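Local coordinates for protein levoglucosan dehydrogenase (Pseudarthrobacter phenanthrenivorans, PDB 6A3F) that oxidises levoglucosan (1,6-anhydro-beta-D-glucose) to 3-dehydrolevoglucosan with NAD(+) as the hydride acceptor, at residues Pro56-Ile61 with Phe76-Ser81. Residues are numbered along the deposited sequence; the frame is centred on the assembly and turned at random.
Sequences PVRKVI and FGFENS
Arg58 lies across the face of Phe78 and reaches Phe76, the last residue of helix 66-76. Arg58 CB sits 3.5 Å from the Phe78 ring centroid, almost on the ring normal, a CH-pi contact; the chain then bends at chi3 (-86°), and Arg58 NH1 donates to Phe76 O at 2.9 Å. A long side chain with an apolar stem and a charged head suits this place, packing on a ring while binding a carbonyl at the helix end. Gly77, lacking a side chain, readily adopts the positive phi that follows the helix. Arg58 O accepts a hydrogen bond from Glu79 N. Lys59 lies alongside Glu79, and Lys59 NZ forms a salt bridge with Glu79 OE1 (3.1 Å) from above the carboxylate plane, opposite charges suiting a site near the surface. Here the beta-alpha-beta unit of the Rossmann domain closes: strand 80-82, outermost in the parallel sheet within this chain, pairs with 55-62 through Asn80 N to Lys59 O (2.9 Å) and Ile61 N to Asn80 O (3.1 Å). Val60, beta-branched and buried, rests CG2 against Asn80 CB. Ile61 and Phe78 are buried and apolar: the flat ring takes Arg58 CB on one face and Ile61 CB on the other, while Ile61 CD1 meets the Phe76 ring edge at CD2.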
# COMPACT_ATOMS: atom_id res chain seq x y z
N PRO B 56 22.35 -33.12 -1.15
CA PRO B 56 21.84 -33.49 0.17
C PRO B 56 21.05 -34.80 0.05
O PRO B 56 20.30 -34.99 -0.90
CB PRO B 56 20.94 -32.32 0.60
CG PRO B 56 21.37 -31.17 -0.28
CD PRO B 56 21.80 -31.82 -1.58
N VAL B 57 21.24 -35.70 1.01
CA VAL B 57 20.46 -36.91 1.06
C VAL B 57 19.72 -36.91 2.40
O VAL B 57 20.32 -36.70 3.46
CB VAL B 57 21.32 -38.18 0.91
CG1 VAL B 57 20.49 -39.44 1.15
CG2 VAL B 57 22.02 -38.29 -0.45
N ARG B 58 18.42 -37.14 2.34
CA ARG B 58 17.59 -37.18 3.50
C ARG B 58 17.76 -38.59 4.10
O ARG B 58 16.97 -39.46 3.81
CB ARG B 58 16.13 -36.88 3.15
CG ARG B 58 15.91 -35.48 2.59
CD ARG B 58 14.55 -35.24 1.95
NE ARG B 58 14.55 -35.67 0.56
CZ ARG B 58 13.49 -36.02 -0.16
NH1 ARG B 58 12.28 -36.06 0.37
NH2 ARG B 58 13.67 -36.40 -1.41
N LYS B 59 18.79 -38.77 4.91
CA LYS B 59 19.25 -40.11 5.26
C LYS B 59 18.43 -40.65 6.43
O LYS B 59 17.88 -41.78 6.35
CB LYS B 59 20.75 -40.12 5.57
CG LYS B 59 21.34 -41.51 5.74
CD LYS B 59 21.13 -42.40 4.52
CE LYS B 59 22.09 -43.57 4.52
NZ LYS B 59 22.16 -44.22 3.18
N VAL B 60 18.33 -39.86 7.49
CA VAL B 60 17.67 -40.33 8.70
C VAL B 60 16.97 -39.16 9.40
O VAL B 60 17.50 -38.08 9.42
CB VAL B 60 18.69 -41.01 9.64
CG1 VAL B 60 19.72 -40.04 10.18
CG2 VAL B 60 18.01 -41.73 10.77
N ILE B 61 15.81 -39.44 10.00
CA ILE B 61 15.06 -38.48 10.82
C ILE B 61 14.80 -39.11 12.20
O ILE B 61 14.48 -40.28 12.30
CB ILE B 61 13.76 -38.05 10.11
CG1 ILE B 61 13.03 -36.92 10.84
CG2 ILE B 61 12.84 -39.24 9.85
CD1 ILE B 61 11.95 -36.29 10.00
N PHE B 76 8.30 -37.12 4.89
CA PHE B 76 9.37 -36.21 4.51
C PHE B 76 10.36 -36.89 3.56
O PHE B 76 11.23 -36.22 3.07
CB PHE B 76 10.05 -35.61 5.75
CG PHE B 76 9.13 -34.79 6.62
CD1 PHE B 76 8.20 -33.92 6.07
CD2 PHE B 76 9.22 -34.85 8.00
CE1 PHE B 76 7.33 -33.19 6.88
CE2 PHE B 76 8.38 -34.10 8.81
CZ PHE B 76 7.42 -33.28 8.25
N GLY B 77 10.21 -38.18 3.23
CA GLY B 77 11.10 -38.82 2.26
C GLY B 77 12.50 -39.09 2.78
O GLY B 77 13.47 -38.97 2.01
N PHE B 78 12.62 -39.46 4.06
CA PHE B 78 13.87 -39.95 4.64
C PHE B 78 13.93 -41.47 4.56
O PHE B 78 12.92 -42.15 4.71
CB PHE B 78 13.98 -39.52 6.10
CG PHE B 78 14.38 -38.08 6.23
CD1 PHE B 78 13.47 -37.07 5.96
CD2 PHE B 78 15.66 -37.74 6.60
CE1 PHE B 78 13.82 -35.75 6.11
CE2 PHE B 78 16.02 -36.41 6.72
CZ PHE B 78 15.09 -35.42 6.48
N GLU B 79 15.14 -41.95 4.28
CA GLU B 79 15.40 -43.37 4.08
C GLU B 79 15.16 -44.13 5.39
O GLU B 79 14.56 -45.20 5.36
CB GLU B 79 16.84 -43.55 3.58
CG GLU B 79 17.25 -45.02 3.53
CD GLU B 79 18.59 -45.31 2.88
OE1 GLU B 79 19.17 -44.38 2.26
OE2 GLU B 79 19.03 -46.47 2.97
N ASN B 80 15.64 -43.60 6.52
CA ASN B 80 15.67 -44.29 7.81
C ASN B 80 15.05 -43.40 8.87
O ASN B 80 15.01 -42.18 8.67
CB ASN B 80 17.10 -44.61 8.23
CG ASN B 80 17.82 -45.41 7.17
OD1 ASN B 80 18.74 -44.92 6.49
ND2 ASN B 80 17.30 -46.58 6.91
N SER B 81 14.66 -44.01 10.00
CA SER B 81 14.08 -43.33 11.15
C SER B 81 14.58 -43.93 12.46
O SER B 81 15.00 -45.07 12.50
CB SER B 81 12.60 -43.39 11.10
OG SER B 81 12.14 -44.73 11.27